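Local coordinates for protein lectin (Cicer arietinum, PDB 3V6N) that agglutinates red blood cells as a chickpea seed albumin of hemopexin fold, a four-bladed beta-propeller that holds calcium and sodium ions in its central channel, at residues G4-A9 / A18-N23; D24-L29 / G43-R48; Y62-S67 / A75-E80; D38-G43 / P218-I223. All blocks are in the same frame, centred on the assembly; numbering follows the deposited sequence.

Contacts 1 and 3 are the equivalent hairpins of two successive propeller blades, their centres 10 Å apart, and both reach the metal channel: N7 O and D65 O bind one calcium ion, A9 O and S67 O one sodium ion. They also touch directly, A8 CB lying 3.5 Å from C66 N. Contact 2 carries the sheet of contact 1 outward, with L20 O 2.9 Å from V27 N, a probable hydrogen bond. Contact 4 shares G43 with contact 2 and adds the outer strand 39-41, where L28 O is 2.8 Å from L41 N. It is centred about 18 Å from the centre of the chain, against 8 Å for contact 1, so the set runs from the channel outward.

Contact 1: G4-A9 / A18-N23; sequences GYINAA and AYLFIN. With CA (calcium ion), chain D; NA (sodium ion), chain G.
A9 and L20 form the close-packed end of this contact: CB of A9 sits 3.6 Å from CD2 of L20, while the CA of A9 approaches Y19 O at 3.1 Å in a CA-H...O contact. The same CD2 also meets CG2 of I6, bridging two residues of the inner strand. On the other face of the sheet, A8 CB packs on F21 CB at 4.2 Å and the A8 carbonyl lies at the edge of the phenyl ring. Two backbone bonds hold this part, N7 N to F21 O (2.9 Å, 162°) and F21 N to A8 O (2.9 Å, 166°). Because N7 and A8 both face F21, the innermost hairpin of the blade contains a classic beta bulge. N7 CG is anti to its backbone N (chi1 -161°), from where OD1 reaches the calcium ion at 2.5 Å; N7 O binds it too, as do the carbonyls of D65, D121 and D174. A9 O is 2.2 Å from the sodium ion. Toward G4 the strands part, CA of G4 lying 6.1 Å from CA of N23, and waters bridge them: one donates to Y5 O and accepts from N23 N, another accepts from N7 ND2 and donates to N23 O.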
# COMPACT_ATOMS: atom_id res chain seq x y z
N GLY A 4 -7.73 16.79 -12.12
CA GLY A 4 -8.89 15.84 -12.07
C GLY A 4 -9.34 15.31 -13.42
O GLY A 4 -10.52 15.41 -13.76
N TYR A 5 -8.42 14.77 -14.20
CA TYR A 5 -8.76 14.09 -15.46
C TYR A 5 -8.65 12.57 -15.34
O TYR A 5 -8.37 12.04 -14.26
CB TYR A 5 -7.87 14.62 -16.60
CG TYR A 5 -8.21 16.05 -16.97
CD1 TYR A 5 -7.43 17.10 -16.51
CD2 TYR A 5 -9.32 16.34 -17.76
CE1 TYR A 5 -7.74 18.41 -16.84
CE2 TYR A 5 -9.65 17.64 -18.09
CZ TYR A 5 -8.85 18.67 -17.64
OH TYR A 5 -9.17 19.97 -17.96
N ILE A 6 -8.86 11.86 -16.45
CA ILE A 6 -8.77 10.40 -16.46
C ILE A 6 -7.34 9.92 -16.15
O ILE A 6 -6.41 10.18 -16.91
CB ILE A 6 -9.26 9.79 -17.80
CG1 ILE A 6 -10.61 10.42 -18.18
CG2 ILE A 6 -9.36 8.27 -17.68
CD1 ILE A 6 -11.17 9.97 -19.52
N ASN A 7 -7.19 9.22 -15.04
CA ASN A 7 -5.89 8.74 -14.61
C ASN A 7 -5.68 7.26 -14.97
O ASN A 7 -4.54 6.79 -15.03
CB ASN A 7 -5.75 8.97 -13.10
CG ASN A 7 -4.30 8.94 -12.62
OD1 ASN A 7 -3.35 8.83 -13.41
ND2 ASN A 7 -4.12 9.02 -11.31
N ALA A 8 -6.77 6.54 -15.22
CA ALA A 8 -6.72 5.10 -15.58
C ALA A 8 -8.02 4.63 -16.21
O ALA A 8 -9.08 5.25 -16.04
CB ALA A 8 -6.39 4.22 -14.37
N ALA A 9 -7.93 3.52 -16.93
CA ALA A 9 -9.08 2.97 -17.62
C ALA A 9 -8.80 1.54 -18.03
O ALA A 9 -7.64 1.14 -18.24
CB ALA A 9 -9.43 3.81 -18.83
N ALA A 18 -16.61 0.68 -20.68
CA ALA A 18 -15.26 0.88 -20.11
C ALA A 18 -15.36 1.59 -18.77
O ALA A 18 -16.24 2.43 -18.58
CB ALA A 18 -14.34 1.64 -21.07
N TYR A 19 -14.45 1.23 -17.87
CA TYR A 19 -14.30 1.86 -16.56
C TYR A 19 -13.21 2.93 -16.64
O TYR A 19 -12.11 2.68 -17.13
CB TYR A 19 -13.92 0.80 -15.50
CG TYR A 19 -14.98 -0.27 -15.29
CD1 TYR A 19 -15.94 -0.13 -14.29
CD2 TYR A 19 -15.04 -1.39 -16.11
CE1 TYR A 19 -16.94 -1.10 -14.11
CE2 TYR A 19 -16.02 -2.37 -15.93
CZ TYR A 19 -16.98 -2.21 -14.94
OH TYR A 19 -17.95 -3.17 -14.77
N LEU A 20 -13.54 4.11 -16.14
CA LEU A 20 -12.69 5.27 -16.16
C LEU A 20 -12.51 5.73 -14.73
O LEU A 20 -13.49 5.90 -14.02
CB LEU A 20 -13.34 6.38 -17.00
CG LEU A 20 -13.63 6.01 -18.44
CD1 LEU A 20 -14.58 7.03 -19.06
CD2 LEU A 20 -12.33 5.96 -19.20
N PHE A 21 -11.26 5.94 -14.33
CA PHE A 21 -10.92 6.30 -12.96
C PHE A 21 -10.40 7.72 -12.92
O PHE A 21 -9.57 8.12 -13.73
CB PHE A 21 -9.91 5.30 -12.38
CG PHE A 21 -10.44 3.89 -12.37
CD1 PHE A 21 -11.17 3.44 -11.27
CD2 PHE A 21 -10.32 3.07 -13.48
CE1 PHE A 21 -11.73 2.17 -11.27
CE2 PHE A 21 -10.86 1.80 -13.48
CZ PHE A 21 -11.56 1.35 -12.37
N ILE A 22 -10.95 8.49 -12.00
CA ILE A 22 -10.63 9.90 -11.86
C ILE A 22 -10.46 10.13 -10.37
O ILE A 22 -11.38 9.85 -9.59
CB ILE A 22 -11.76 10.79 -12.40
CG1 ILE A 22 -12.07 10.45 -13.87
CG2 ILE A 22 -11.40 12.27 -12.23
CD1 ILE A 22 -13.54 10.52 -14.20
N ASN A 23 -9.29 10.65 -9.98
CA ASN A 23 -8.92 10.80 -8.58
C ASN A 23 -9.17 9.49 -7.81
O ASN A 23 -8.63 8.44 -8.19
CB ASN A 23 -9.66 12.00 -7.94
CG ASN A 23 -9.39 13.32 -8.66
OD1 ASN A 23 -8.32 13.53 -9.23
ND2 ASN A 23 -10.35 14.22 -8.61
CA CA D . -2.24 7.28 -15.03
NA NA G . -5.67 1.13 -19.24
O HOH W 1 -7.46 11.64 -11.85
O HOH W 2 -6.67 8.03 -10.00
O HOH W 3 -0.83 9.17 -15.29
O HOH W 4 -0.36 6.88 -13.39

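Contact 2: D24-L29 / G43-R48; sequences DKYVLL and GPSFVR
K25 lays its CE over one face of the F46 ring, 3.9 Å from the ring centroid, and its ammonium NZ stands over the same face, 4.7 Å from the centroid, in a cation-pi contact. The K25 chain is extended beyond CG, which carries CE across the ring; NH1 of R48 lies over the opposite face, offset toward the rim, so the phenyl is sandwiched between two cationic side chains. D24 comes at the ring edge with its carboxylate nearly upright to the ring plane. Its OD2 makes a salt bridge to R48 NH2 at 3.3 Å, the hydrogen bond within it being weak at 130°, while R48 NE is satisfied by the carbonyl of G60.

Three direct backbone bonds link the segments. Y26 N donates to S45 O at 2.8 Å and S45 N returns a bond to Y26 O, making Y26 and S45 a hydrogen-bonded antiparallel pair. D24 O accepts twice: from V47 N, nearly straight at 174°, and from a water that in turn accepts from R48 N. S45 OG, anti to its backbone N (chi1 167°), donates to F46 O from above the carbonyl plane. That same carbonyl lies at the edge of the Y26 ring. P44 follows a cis peptide bond, and its CB packs on V27 CG2 at 3.8 Å.

F46 is the N-cap residue of helix 47-50, and the arrangement is that of the outer edge of a hemopexin-type blade, where the outer strand of an antiparallel pair runs straight into a short helix.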
# COMPACT_ATOMS: atom_id res chain seq x y z
N ASP A 24 -10.00 9.54 -6.78
CA ASP A 24 -10.36 8.35 -6.01
C ASP A 24 -11.76 7.83 -6.39
O ASP A 24 -12.39 7.08 -5.64
CB ASP A 24 -10.23 8.62 -4.51
CG ASP A 24 -11.10 9.79 -4.02
OD1 ASP A 24 -11.58 10.60 -4.84
OD2 ASP A 24 -11.31 9.89 -2.81
N LYS A 25 -12.23 8.23 -7.57
CA LYS A 25 -13.55 7.88 -8.04
C LYS A 25 -13.49 7.13 -9.38
O LYS A 25 -12.41 7.01 -10.01
CB LYS A 25 -14.42 9.14 -8.20
CG LYS A 25 -14.77 9.84 -6.89
CD LYS A 25 -15.81 10.93 -7.14
CE LYS A 25 -16.30 11.61 -5.86
NZ LYS A 25 -17.66 12.19 -6.07
N TYR A 26 -14.64 6.64 -9.81
CA TYR A 26 -14.78 6.06 -11.13
C TYR A 26 -16.16 6.24 -11.75
O TYR A 26 -17.15 6.53 -11.04
CB TYR A 26 -14.42 4.57 -11.11
CG TYR A 26 -15.48 3.66 -10.54
CD1 TYR A 26 -15.72 3.59 -9.16
CD2 TYR A 26 -16.22 2.84 -11.37
CE1 TYR A 26 -16.68 2.74 -8.64
CE2 TYR A 26 -17.19 1.98 -10.86
CZ TYR A 26 -17.41 1.94 -9.49
OH TYR A 26 -18.35 1.08 -8.97
N VAL A 27 -16.19 6.05 -13.06
CA VAL A 27 -17.40 5.97 -13.87
C VAL A 27 -17.36 4.71 -14.75
O VAL A 27 -16.30 4.31 -15.27
CB VAL A 27 -17.52 7.25 -14.75
CG1 VAL A 27 -18.49 7.07 -15.90
CG2 VAL A 27 -17.95 8.44 -13.90
N LEU A 28 -18.52 4.09 -14.91
CA LEU A 28 -18.71 3.05 -15.90
C LEU A 28 -19.41 3.68 -17.08
O LEU A 28 -20.52 4.20 -16.94
CB LEU A 28 -19.56 1.91 -15.35
CG LEU A 28 -20.04 0.84 -16.36
CD1 LEU A 28 -18.88 0.25 -17.16
CD2 LEU A 28 -20.83 -0.26 -15.64
N LEU A 29 -18.76 3.62 -18.25
CA LEU A 29 -19.27 4.29 -19.43
C LEU A 29 -19.65 3.30 -20.54
O LEU A 29 -18.93 2.33 -20.78
CB LEU A 29 -18.22 5.29 -19.96
CG LEU A 29 -18.59 6.21 -21.13
CD1 LEU A 29 -19.51 7.34 -20.70
CD2 LEU A 29 -17.33 6.77 -21.76
N GLY A 43 -22.05 5.66 -11.58
CA GLY A 43 -21.15 6.69 -11.05
C GLY A 43 -21.54 8.08 -11.51
O GLY A 43 -22.59 8.27 -12.09
N PRO A 44 -20.69 9.07 -11.23
CA PRO A 44 -19.41 8.86 -10.56
C PRO A 44 -19.55 8.38 -9.11
O PRO A 44 -20.43 8.83 -8.36
CB PRO A 44 -18.70 10.22 -10.67
CG PRO A 44 -19.78 11.21 -10.94
CD PRO A 44 -20.92 10.48 -11.60
N SER A 45 -18.69 7.44 -8.74
CA SER A 45 -18.75 6.78 -7.46
C SER A 45 -17.34 6.69 -6.86
O SER A 45 -16.37 6.52 -7.59
CB SER A 45 -19.34 5.38 -7.65
OG SER A 45 -19.17 4.57 -6.50
N PHE A 46 -17.22 6.76 -5.54
CA PHE A 46 -15.93 6.44 -4.93
C PHE A 46 -15.56 4.99 -5.22
O PHE A 46 -16.44 4.11 -5.18
CB PHE A 46 -15.97 6.66 -3.42
CG PHE A 46 -15.96 8.10 -3.02
CD1 PHE A 46 -14.81 8.86 -3.16
CD2 PHE A 46 -17.12 8.70 -2.53
CE1 PHE A 46 -14.79 10.19 -2.79
CE2 PHE A 46 -17.12 10.04 -2.16
CZ PHE A 46 -15.95 10.79 -2.29
N VAL A 47 -14.29 4.73 -5.51
CA VAL A 47 -13.82 3.35 -5.69
C VAL A 47 -14.22 2.48 -4.48
O VAL A 47 -14.73 1.38 -4.65
CB VAL A 47 -12.29 3.26 -5.91
CG1 VAL A 47 -11.83 1.81 -5.84
CG2 VAL A 47 -11.88 3.90 -7.25
N ARG A 48 -14.00 3.00 -3.28
CA ARG A 48 -14.29 2.30 -2.03
C ARG A 48 -15.77 1.93 -1.84
O ARG A 48 -16.08 0.97 -1.13
CB ARG A 48 -13.80 3.11 -0.82
CG ARG A 48 -14.73 4.22 -0.35
CD ARG A 48 -14.12 5.04 0.79
NE ARG A 48 -12.98 5.80 0.28
CZ ARG A 48 -12.98 7.11 0.02
NH1 ARG A 48 -14.06 7.84 0.26
NH2 ARG A 48 -11.87 7.68 -0.46
O HOH W 5 -12.40 5.49 -3.16

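Contact 3: Y62-S67 / A75-E80; sequences YGIDCS and AFIFYE. With CA (calcium ion), chain D; NA (sodium ion), chain G.
The turn leaving helix 58-62 and the start of strand 66-69 pair with strand 74-79 as the inner hairpin of the second propeller blade, and Y62 and Y79 touch at its outer end. CB of Y62 sits over one face of the Y79 ring, 3.8 Å from the centroid, and E80 CG lies over the opposite face. The two ring planes are only 11° apart but slid so far that they barely overlap. Beyond them Y62 OH hydrogen-bonds D106 OD2 and E80 OE2 makes a salt bridge to K103 NZ, both of the second subunit, across the dimer interface. D65 grips the strand end twice: its N donates to F78 O (3.0 Å), and its OD2 accepts from E80 N at 2.8 Å, on the syn side. D65 CG lies between backbone N and carbonyl carbon (chi1 68°), with OD2 beyond it reaching the strand; in the four-bladed propeller the calcium ion is bound by D65 O instead, at 2.4 Å, alongside N7, D121 and D174, and S67 O binds the sodium ion. On the I77 side I64 CD1 meets I77 CD1; on the C66 and F78 face, C66 SG stands obliquely 4.7 Å from the F78 ring centroid.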
# COMPACT_ATOMS: atom_id res chain seq x y z
N TYR A 62 -6.87 5.86 -2.16
CA TYR A 62 -6.27 6.83 -3.10
C TYR A 62 -6.67 6.68 -4.56
O TYR A 62 -6.32 7.52 -5.40
CB TYR A 62 -4.74 6.85 -2.98
CG TYR A 62 -4.28 7.26 -1.60
CD1 TYR A 62 -4.39 8.59 -1.19
CD2 TYR A 62 -3.78 6.33 -0.69
CE1 TYR A 62 -4.02 8.98 0.08
CE2 TYR A 62 -3.36 6.71 0.58
CZ TYR A 62 -3.50 8.04 0.97
OH TYR A 62 -3.12 8.44 2.23
N GLY A 63 -7.42 5.61 -4.87
CA GLY A 63 -7.84 5.34 -6.24
C GLY A 63 -6.83 4.57 -7.08
O GLY A 63 -5.87 3.97 -6.56
N ILE A 64 -7.04 4.60 -8.39
CA ILE A 64 -6.29 3.76 -9.33
C ILE A 64 -5.63 4.64 -10.39
O ILE A 64 -6.32 5.49 -11.00
CB ILE A 64 -7.24 2.71 -9.95
CG1 ILE A 64 -7.65 1.71 -8.85
CG2 ILE A 64 -6.61 2.01 -11.15
CD1 ILE A 64 -8.90 0.89 -9.14
N ASP A 65 -4.33 4.44 -10.61
CA ASP A 65 -3.58 5.32 -11.52
C ASP A 65 -3.09 4.66 -12.83
O ASP A 65 -2.53 5.34 -13.71
CB ASP A 65 -2.45 6.08 -10.78
CG ASP A 65 -1.33 5.16 -10.31
OD1 ASP A 65 -1.27 3.99 -10.78
OD2 ASP A 65 -0.49 5.60 -9.48
N CYS A 66 -3.33 3.35 -12.95
CA CYS A 66 -3.10 2.61 -14.18
C CYS A 66 -3.91 1.32 -14.11
O CYS A 66 -4.09 0.75 -13.03
CB CYS A 66 -1.61 2.29 -14.36
SG CYS A 66 -1.18 1.41 -15.90
N SER A 67 -4.37 0.83 -15.26
CA SER A 67 -4.93 -0.53 -15.31
C SER A 67 -5.12 -1.08 -16.70
O SER A 67 -5.04 -0.33 -17.70
CB SER A 67 -6.23 -0.66 -14.53
OG SER A 67 -7.15 0.29 -14.92
N ALA A 75 -8.80 -7.86 -14.19
CA ALA A 75 -7.97 -6.71 -14.57
C ALA A 75 -6.82 -6.48 -13.59
O ALA A 75 -6.95 -6.79 -12.40
CB ALA A 75 -8.82 -5.47 -14.66
N PHE A 76 -5.69 -5.96 -14.08
CA PHE A 76 -4.62 -5.48 -13.21
C PHE A 76 -4.91 -4.02 -12.93
O PHE A 76 -5.26 -3.26 -13.83
CB PHE A 76 -3.22 -5.63 -13.85
CG PHE A 76 -2.58 -6.99 -13.63
CD1 PHE A 76 -1.94 -7.29 -12.43
CD2 PHE A 76 -2.62 -7.96 -14.62
CE1 PHE A 76 -1.37 -8.55 -12.22
CE2 PHE A 76 -2.07 -9.22 -14.43
CZ PHE A 76 -1.44 -9.52 -13.22
N ILE A 77 -4.80 -3.64 -11.67
CA ILE A 77 -4.97 -2.24 -11.28
C ILE A 77 -3.68 -1.82 -10.57
O ILE A 77 -2.97 -2.67 -10.02
CB ILE A 77 -6.24 -2.03 -10.41
CG1 ILE A 77 -6.15 -2.87 -9.12
CG2 ILE A 77 -7.51 -2.36 -11.22
CD1 ILE A 77 -7.16 -2.49 -8.06
N PHE A 78 -3.34 -0.54 -10.62
CA PHE A 78 -2.12 -0.05 -9.99
C PHE A 78 -2.39 1.19 -9.15
O PHE A 78 -3.32 1.92 -9.42
CB PHE A 78 -1.07 0.33 -11.04
CG PHE A 78 -0.62 -0.82 -11.91
CD1 PHE A 78 0.63 -1.37 -11.73
CD2 PHE A 78 -1.45 -1.34 -12.89
CE1 PHE A 78 1.06 -2.42 -12.53
CE2 PHE A 78 -1.03 -2.38 -13.70
CZ PHE A 78 0.22 -2.92 -13.52
N TYR A 79 -1.55 1.39 -8.13
CA TYR A 79 -1.43 2.68 -7.47
C TYR A 79 0.03 2.88 -7.04
O TYR A 79 0.58 2.08 -6.26
CB TYR A 79 -2.36 2.81 -6.26
CG TYR A 79 -2.10 4.13 -5.54
CD1 TYR A 79 -2.51 5.34 -6.10
CD2 TYR A 79 -1.41 4.17 -4.32
CE1 TYR A 79 -2.26 6.54 -5.48
CE2 TYR A 79 -1.16 5.38 -3.68
CZ TYR A 79 -1.59 6.56 -4.26
OH TYR A 79 -1.34 7.77 -3.66
N GLU A 80 0.65 3.93 -7.58
CA GLU A 80 2.09 4.15 -7.41
C GLU A 80 2.86 2.84 -7.64
O GLU A 80 2.68 2.19 -8.68
CB GLU A 80 2.39 4.76 -6.03
CG GLU A 80 1.92 6.21 -5.89
CD GLU A 80 2.17 6.80 -4.50
OE1 GLU A 80 2.74 6.12 -3.63
OE2 GLU A 80 1.79 7.97 -4.28
CA CA D . -2.24 7.28 -15.03
NA NA G . -5.67 1.13 -19.24
O HOH W 6 1.38 2.95 -11.06
O HOH W 3 -0.83 9.17 -15.29
O HOH W 4 -0.36 6.88 -13.39

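Contact 4: D38-G43 / P218-I223; sequences DKVLYG and PSLRGI
V40 lays its CG2 methyl against the carbonyl O of S219, 3.5 Å away, and against CD1 of I223 at 3.9 Å. That methyl is anti to the carbonyl carbon of V40 and so reaches S219 O and I223 CD1, the valine and isoleucine side chains sliding past each other in opposite directions; L220 CD2 is a more distant neighbour at 4.4 Å. The polar half of the contact is D38 with S219. A single carboxylate oxygen, OD2, takes two bonds from that one residue: S219 OG donates at 2.7 Å from above the carboxylate plane, and S219 N donates at 3.1 Å on the syn side, with an N-H...O angle of 157°. Both donors reach it from the same face of the plane. OG of S219 lies between its backbone N and carbonyl carbon (chi1 68°), which turns it toward the aspartate.

In the propeller this joins an outer strand of the first blade, 39-41, to the 3-10 turn 218-220 after helix 213-216, which follows the last strand of the fourth blade. The contact thus ties chain regions 175 residues apart across the seam where the ring of blades closes. R221 N to P218 O closes the 3-10 turn, and I223 N to L220 O bends the chain after it, where I223 comes back to V40, while S219 also packs on L29 of the neighbouring strand 25-30.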
# COMPACT_ATOMS: atom_id res chain seq x y z
N ASP A 38 -23.58 7.64 -26.32
CA ASP A 38 -22.75 7.36 -25.13
C ASP A 38 -23.55 7.69 -23.87
O ASP A 38 -24.36 8.62 -23.88
CB ASP A 38 -21.46 8.17 -25.15
CG ASP A 38 -21.70 9.66 -25.20
OD1 ASP A 38 -22.39 10.12 -26.11
OD2 ASP A 38 -21.19 10.38 -24.33
N LYS A 39 -23.35 6.92 -22.81
CA LYS A 39 -24.06 7.16 -21.56
C LYS A 39 -23.32 6.61 -20.35
O LYS A 39 -22.70 5.54 -20.41
CB LYS A 39 -25.49 6.62 -21.60
CG LYS A 39 -25.65 5.20 -22.11
CD LYS A 39 -27.05 4.67 -21.78
CE LYS A 39 -27.27 3.29 -22.40
NZ LYS A 39 -28.07 2.37 -21.53
N VAL A 40 -23.40 7.35 -19.26
CA VAL A 40 -22.82 6.96 -17.98
C VAL A 40 -23.75 5.94 -17.36
O VAL A 40 -24.89 6.25 -17.05
CB VAL A 40 -22.66 8.17 -17.05
CG1 VAL A 40 -22.25 7.73 -15.64
CG2 VAL A 40 -21.66 9.16 -17.64
N LEU A 41 -23.26 4.71 -17.21
CA LEU A 41 -24.09 3.63 -16.69
C LEU A 41 -24.01 3.50 -15.18
O LEU A 41 -24.87 2.86 -14.56
CB LEU A 41 -23.70 2.30 -17.33
CG LEU A 41 -23.86 2.15 -18.84
CD1 LEU A 41 -23.27 0.81 -19.23
CD2 LEU A 41 -25.33 2.24 -19.26
N TYR A 42 -22.98 4.07 -14.58
CA TYR A 42 -22.79 3.97 -13.13
C TYR A 42 -21.76 5.00 -12.69
O TYR A 42 -20.73 5.18 -13.34
CB TYR A 42 -22.33 2.57 -12.73
CG TYR A 42 -22.41 2.31 -11.24
CD1 TYR A 42 -23.62 1.93 -10.64
CD2 TYR A 42 -21.28 2.43 -10.43
CE1 TYR A 42 -23.70 1.69 -9.28
CE2 TYR A 42 -21.36 2.20 -9.06
CZ TYR A 42 -22.57 1.83 -8.50
OH TYR A 42 -22.65 1.57 -7.14
N GLY A 43 -22.05 5.66 -11.58
CA GLY A 43 -21.15 6.69 -11.05
C GLY A 43 -21.54 8.08 -11.51
O GLY A 43 -22.59 8.27 -12.09
N PRO A 218 -20.06 13.60 -24.78
CA PRO A 218 -20.83 14.63 -24.07
C PRO A 218 -21.43 14.16 -22.74
O PRO A 218 -21.68 14.99 -21.86
CB PRO A 218 -21.94 14.99 -25.07
CG PRO A 218 -21.34 14.72 -26.41
CD PRO A 218 -20.48 13.49 -26.19
N SER A 219 -21.66 12.86 -22.59
CA SER A 219 -22.21 12.31 -21.35
C SER A 219 -21.28 12.53 -20.13
O SER A 219 -21.71 12.37 -19.00
CB SER A 219 -22.55 10.82 -21.50
OG SER A 219 -21.37 10.02 -21.66
N LEU A 220 -20.02 12.88 -20.39
CA LEU A 220 -19.08 13.22 -19.32
C LEU A 220 -19.07 14.70 -18.92
O LEU A 220 -18.26 15.10 -18.07
CB LEU A 220 -17.66 12.79 -19.70
CG LEU A 220 -17.32 11.30 -19.88
CD1 LEU A 220 -15.86 11.17 -20.31
CD2 LEU A 220 -17.62 10.48 -18.62
N ARG A 221 -19.93 15.52 -19.52
CA ARG A 221 -20.01 16.94 -19.17
C ARG A 221 -20.40 17.14 -17.71
O ARG A 221 -21.45 16.68 -17.27
CB ARG A 221 -20.96 17.70 -20.11
CG ARG A 221 -20.35 17.93 -21.48
CD ARG A 221 -21.35 18.47 -22.49
NE ARG A 221 -21.02 18.01 -23.84
CZ ARG A 221 -20.10 18.56 -24.65
NH1 ARG A 221 -19.39 19.61 -24.26
NH2 ARG A 221 -19.90 18.04 -25.85
N GLY A 222 -19.53 17.81 -16.95
CA GLY A 222 -19.75 18.06 -15.53
C GLY A 222 -19.17 16.99 -14.62
O GLY A 222 -19.24 17.10 -13.39
N ILE A 223 -18.59 15.95 -15.22
CA ILE A 223 -17.89 14.91 -14.47
C ILE A 223 -16.38 15.15 -14.55
O ILE A 223 -15.68 15.11 -13.53
CB ILE A 223 -18.27 13.49 -14.98
CG1 ILE A 223 -19.77 13.24 -14.76
CG2 ILE A 223 -17.43 12.43 -14.29
CD1 ILE A 223 -20.28 11.91 -15.25